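Long-range contact in siderophore periplasmic binding protein (PDB 5DH0), which probably binds ferric siderophores of the fuscachelin type outside the cell membrane and hands them over for uptake: residues A[44-56]-A[60-73]. Sequence-based numbering, arbitrary orientation.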
loop_
_atom_site.group_PDB
_atom_site.type_symbol
_atom_site.label_atom_id
_atom_site.label_comp_id
_atom_site.label_asym_id
_atom_site.label_seq_id
_atom_site.Cartn_x
_atom_site.Cartn_y
_atom_site.Cartn_z
ATOM N N ARG A 44 25.514 -35.845 25.419
ATOM C CA ARG A 44 25.411 -36.443 24.103
ATOM C C ARG A 44 24.059 -36.143 23.492
ATOM O O ARG A 44 23.100 -36.898 23.697
ATOM C CB ARG A 44 25.624 -37.955 24.178
ATOM C CG ARG A 44 26.886 -38.377 24.881
ATOM C CD ARG A 44 27.223 -39.801 24.523
ATOM N NE ARG A 44 28.428 -39.791 23.716
ATOM C CZ ARG A 44 28.549 -40.370 22.536
ATOM N NH1 ARG A 44 27.543 -41.036 22.001
ATOM N NH2 ARG A 44 29.688 -40.268 21.898
ATOM N N ILE A 45 23.982 -35.055 22.735
ATOM C CA ILE A 45 22.698 -34.578 22.232
ATOM C C ILE A 45 22.495 -34.946 20.760
ATOM O O ILE A 45 23.379 -34.704 19.927
ATOM C CB ILE A 45 22.593 -33.049 22.431
ATOM C CG1 ILE A 45 22.621 -32.741 23.927
ATOM C CG2 ILE A 45 21.324 -32.479 21.790
ATOM C CD1 ILE A 45 23.007 -31.335 24.270
ATOM N N VAL A 46 21.355 -35.561 20.445
ATOM C CA VAL A 46 20.931 -35.681 19.044
ATOM C C VAL A 46 19.986 -34.532 18.708
ATOM O O VAL A 46 18.913 -34.402 19.298
ATOM C CB VAL A 46 20.241 -37.019 18.737
ATOM C CG1 VAL A 46 19.480 -36.938 17.413
ATOM C CG2 VAL A 46 21.268 -38.129 18.666
ATOM N N ALA A 47 20.408 -33.689 17.774
ATOM C CA ALA A 47 19.600 -32.563 17.320
ATOM C C ALA A 47 18.788 -32.940 16.091
ATOM O O ALA A 47 19.329 -33.058 14.994
ATOM C CB ALA A 47 20.487 -31.354 17.014
ATOM N N LEU A 48 17.491 -33.144 16.267
ATOM C CA LEU A 48 16.616 -33.263 15.113
ATOM C C LEU A 48 16.286 -31.850 14.629
ATOM O O LEU A 48 16.970 -30.881 15.015
ATOM C CB LEU A 48 15.362 -34.062 15.452
ATOM C CG LEU A 48 15.720 -35.450 15.989
ATOM C CD1 LEU A 48 14.490 -36.244 16.355
ATOM C CD2 LEU A 48 16.582 -36.217 15.001
ATOM N N GLU A 49 15.259 -31.724 13.790
ATOM C CA GLU A 49 14.968 -30.434 13.165
ATOM C C GLU A 49 14.768 -29.326 14.208
ATOM O O GLU A 49 14.126 -29.544 15.239
ATOM C CB GLU A 49 13.739 -30.521 12.252
ATOM C CG GLU A 49 13.645 -29.332 11.302
ATOM C CD GLU A 49 12.329 -29.252 10.549
ATOM O OE1 GLU A 49 11.279 -29.599 11.150
ATOM O OE2 GLU A 49 12.352 -28.821 9.365
ATOM N N PHE A 50 15.363 -28.165 13.913
ATOM C CA PHE A 50 15.411 -26.969 14.765
ATOM C C PHE A 50 16.316 -27.142 15.978
ATOM O O PHE A 50 16.528 -26.186 16.728
ATOM C CB PHE A 50 14.002 -26.536 15.218
ATOM C CG PHE A 50 13.078 -26.276 14.073
ATOM C CD1 PHE A 50 13.308 -25.208 13.214
ATOM C CD2 PHE A 50 12.016 -27.128 13.814
ATOM C CE1 PHE A 50 12.481 -24.977 12.117
ATOM C CE2 PHE A 50 11.180 -26.902 12.735
ATOM C CZ PHE A 50 11.416 -25.825 11.879
ATOM N N GLY A 51 16.862 -28.341 16.160
ATOM C CA GLY A 51 17.808 -28.578 17.237
ATOM C C GLY A 51 19.215 -28.094 16.906
ATOM O O GLY A 51 19.976 -27.735 17.802
ATOM N N THR A 52 19.568 -28.087 15.622
ATOM C CA THR A 52 20.922 -27.732 15.204
ATOM C C THR A 52 21.307 -26.313 15.623
ATOM O O THR A 52 22.408 -26.086 16.133
ATOM C CB THR A 52 21.097 -27.841 13.679
ATOM O OG1 THR A 52 20.695 -29.144 13.238
ATOM C CG2 THR A 52 22.547 -27.598 13.309
ATOM N N GLU A 53 20.397 -25.365 15.408
ATOM C CA GLU A 53 20.617 -23.963 15.788
ATOM C C GLU A 53 20.836 -23.845 17.295
ATOM O O GLU A 53 21.590 -22.989 17.770
ATOM C CB GLU A 53 19.429 -23.093 15.353
ATOM C CG GLU A 53 19.292 -22.931 13.820
ATOM C CD GLU A 53 18.829 -24.214 13.094
ATOM O OE1 GLU A 53 18.495 -25.231 13.758
ATOM O OE2 GLU A 53 18.820 -24.205 11.844
ATOM N N VAL A 54 20.188 -24.725 18.048
ATOM C CA VAL A 54 20.297 -24.688 19.502
ATOM C C VAL A 54 21.667 -25.148 19.986
ATOM O O VAL A 54 22.297 -24.465 20.802
ATOM C CB VAL A 54 19.199 -25.540 20.152
ATOM C CG1 VAL A 54 19.417 -25.667 21.666
ATOM C CG2 VAL A 54 17.844 -24.920 19.855
ATOM N N VAL A 55 22.136 -26.293 19.491
ATOM C CA VAL A 55 23.422 -26.814 19.940
ATOM C C VAL A 55 24.566 -25.915 19.443
ATOM O O VAL A 55 25.541 -25.689 20.170
ATOM C CB VAL A 55 23.654 -28.302 19.504
ATOM C CG1 VAL A 55 22.703 -29.224 20.247
ATOM C CG2 VAL A 55 23.542 -28.492 17.985
ATOM N N LEU A 56 24.452 -25.371 18.234
ATOM C CA LEU A 56 25.493 -24.462 17.757
ATOM C C LEU A 56 25.642 -23.238 18.680
ATOM O O LEU A 56 26.752 -22.880 19.057
ATOM C CB LEU A 56 25.216 -24.017 16.319
ATOM C CG LEU A 56 25.496 -25.114 15.277
ATOM C CD1 LEU A 56 24.918 -24.761 13.913
ATOM C CD2 LEU A 56 26.990 -25.406 15.163
ATOM N N ILE A 60 27.664 -26.640 21.866
ATOM C CA ILE A 60 27.656 -28.085 22.074
ATOM C C ILE A 60 27.880 -28.842 20.766
ATOM O O ILE A 60 27.279 -28.510 19.755
ATOM C CB ILE A 60 26.326 -28.542 22.700
ATOM C CG1 ILE A 60 26.224 -28.054 24.140
ATOM C CG2 ILE A 60 26.159 -30.051 22.609
ATOM C CD1 ILE A 60 24.824 -28.134 24.683
ATOM N N GLU A 61 28.753 -29.843 20.778
ATOM C CA GLU A 61 28.901 -30.729 19.622
ATOM C C GLU A 61 27.906 -31.885 19.729
ATOM O O GLU A 61 28.044 -32.761 20.596
ATOM C CB GLU A 61 30.324 -31.272 19.519
ATOM C CG GLU A 61 31.402 -30.217 19.320
ATOM C CD GLU A 61 32.782 -30.826 19.054
ATOM O OE1 GLU A 61 32.884 -31.783 18.248
ATOM O OE2 GLU A 61 33.767 -30.349 19.653
ATOM N N PRO A 62 26.894 -31.892 18.852
ATOM C CA PRO A 62 25.853 -32.923 18.923
ATOM C C PRO A 62 26.427 -34.240 18.467
ATOM O O PRO A 62 27.385 -34.221 17.690
ATOM C CB PRO A 62 24.778 -32.413 17.963
ATOM C CG PRO A 62 25.539 -31.588 16.959
ATOM C CD PRO A 62 26.752 -31.024 17.670
ATOM N N VAL A 63 25.887 -35.359 18.937
ATOM C CA VAL A 63 26.386 -36.657 18.484
ATOM C C VAL A 63 25.632 -37.190 17.249
ATOM O O VAL A 63 25.975 -38.252 16.713
ATOM C CB VAL A 63 26.322 -37.700 19.610
ATOM C CG1 VAL A 63 27.340 -37.360 20.680
ATOM C CG2 VAL A 63 24.908 -37.788 20.182
ATOM N N GLY A 64 24.628 -36.434 16.798
ATOM C CA GLY A 64 23.855 -36.755 15.608
ATOM C C GLY A 64 23.004 -35.568 15.196
ATOM O O GLY A 64 22.461 -34.863 16.047
ATOM N N VAL A 65 22.885 -35.320 13.900
ATOM C CA VAL A 65 22.074 -34.195 13.433
ATOM C C VAL A 65 21.172 -34.575 12.292
ATOM O O VAL A 65 21.400 -35.573 11.611
ATOM C CB VAL A 65 22.932 -32.990 12.950
ATOM C CG1 VAL A 65 23.690 -32.391 14.088
ATOM C CG2 VAL A 65 23.879 -33.412 11.834
ATOM N N ILE A 66 20.144 -33.765 12.088
ATOM C CA ILE A 66 19.394 -33.808 10.850
ATOM C C ILE A 66 20.326 -33.344 9.743
ATOM O O ILE A 66 21.165 -32.455 9.963
ATOM C CB ILE A 66 18.126 -32.920 10.896
ATOM C CG1 ILE A 66 17.428 -32.924 9.528
ATOM C CG2 ILE A 66 18.483 -31.497 11.291
ATOM C CD1 ILE A 66 16.110 -32.207 9.497
ATOM N N GLU A 67 20.207 -33.988 8.583
ATOM C CA GLU A 67 20.934 -33.615 7.374
ATOM C C GLU A 67 21.092 -32.093 7.295
ATOM O O GLU A 67 20.104 -31.362 7.217
ATOM C CB GLU A 67 20.197 -34.160 6.141
ATOM C CG GLU A 67 20.876 -33.885 4.826
ATOM C CD GLU A 67 21.959 -34.909 4.504
ATOM O OE1 GLU A 67 23.121 -34.701 4.925
ATOM O OE2 GLU A 67 21.641 -35.929 3.847
ATOM N N PRO A 68 22.334 -31.606 7.397
ATOM C CA PRO A 68 22.501 -30.150 7.416
ATOM C C PRO A 68 22.274 -29.501 6.055
ATOM O O PRO A 68 22.579 -30.064 5.012
ATOM C CB PRO A 68 23.951 -29.955 7.892
ATOM C CG PRO A 68 24.603 -31.277 7.779
ATOM C CD PRO A 68 23.547 -32.327 7.809
ATOM N N VAL A 69 21.713 -28.303 6.103
ATOM C CA VAL A 69 21.368 -27.520 4.942
ATOM C C VAL A 69 22.271 -26.295 4.934
ATOM O O VAL A 69 22.127 -25.428 5.790
ATOM C CB VAL A 69 19.879 -27.113 4.991
ATOM C CG1 VAL A 69 19.512 -26.183 3.841
ATOM C CG2 VAL A 69 18.991 -28.359 5.022
ATOM N N ALA A 70 23.198 -26.221 3.982
ATOM C CA ALA A 70 24.225 -25.174 3.959
ATOM C C ALA A 70 23.690 -23.751 4.064
ATOM O O ALA A 70 24.297 -22.898 4.721
ATOM C CB ALA A 70 25.053 -25.294 2.713
ATOM N N THR A 71 22.560 -23.495 3.417
ATOM C CA THR A 71 21.974 -22.158 3.393
ATOM C C THR A 71 21.612 -21.610 4.791
ATOM O O THR A 71 21.606 -20.403 4.984
ATOM C CB THR A 71 20.728 -22.133 2.472
ATOM O OG1 THR A 71 19.885 -23.256 2.764
ATOM C CG2 THR A 71 21.146 -22.212 1.004
ATOM N N LEU A 72 21.365 -22.482 5.769
ATOM C CA LEU A 72 21.032 -22.044 7.137
ATOM C C LEU A 72 22.233 -21.697 8.038
ATOM O O LEU A 72 22.047 -21.252 9.188
ATOM C CB LEU A 72 20.211 -23.122 7.855
ATOM C CG LEU A 72 18.855 -23.546 7.291
ATOM C CD1 LEU A 72 18.340 -24.782 8.008
ATOM C CD2 LEU A 72 17.871 -22.420 7.419
ATOM N N TYR A 73 23.456 -21.911 7.552
ATOM C CA TYR A 73 24.627 -21.810 8.431
ATOM C C TYR A 73 25.779 -21.061 7.796
ATOM O O TYR A 73 25.802 -20.881 6.579
ATOM C CB TYR A 73 25.101 -23.206 8.856
ATOM C CG TYR A 73 23.979 -24.042 9.413
ATOM C CD1 TYR A 73 23.423 -23.749 10.657
ATOM C CD2 TYR A 73 23.450 -25.106 8.683
ATOM C CE1 TYR A 73 22.376 -24.498 11.164
ATOM C CE2 TYR A 73 22.408 -25.865 9.184
ATOM C CZ TYR A 73 21.877 -25.554 10.424
ATOM O OH TYR A 73 20.839 -26.306 10.917
HETATM O O HOH W 1 26.243 -33.630 22.389
HETATM O O HOH W 2 19.514 -21.387 10.741
#
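Ile-45 and Ile-60 meet methyl to methyl at 3.7 Å between their CD1 atoms, the two side chains crossing at about a right angle. Next to them CG1 of Val-55 lies anti to the carbonyl carbon (chi1 -68°), which puts CG2 between backbone N and carbonyl carbon, against the Pro-62 ring, 3.8 Å from CG. Backbone bonds frame this close packing: Ile-60 N donates to Val-55 O at the helix, while Ala-47 N reaches Gly-64 O (2.9 Å) and Ile-66 N reaches Ala-47 O (3.1 Å) between the strands. Strand 45-47, helix 52-57 and strand 64-66 form a beta-alpha-beta unit, its strands neighbours in the five-stranded parallel sheet of one lobe of the binding protein and the helix their connection. From beyond it Tyr-73 folds back into a second close, buried cluster, its OH 3.2 Å from Thr-52 CB, while Leu-56 CD1, at the partly exposed margin, approaches the ring obliquely. Close by, Glu-53 OE2 forms a salt bridge with Arg-290 and accepts a hydrogen bond from a water that also donates to Leu-72 O. The solvent side lies at the opposite end, where exposed Arg-44 lays one guanidinium face over Val-63 CG1, 3.7 Å from CZ, and its NH1 bonds to Gln-103 O.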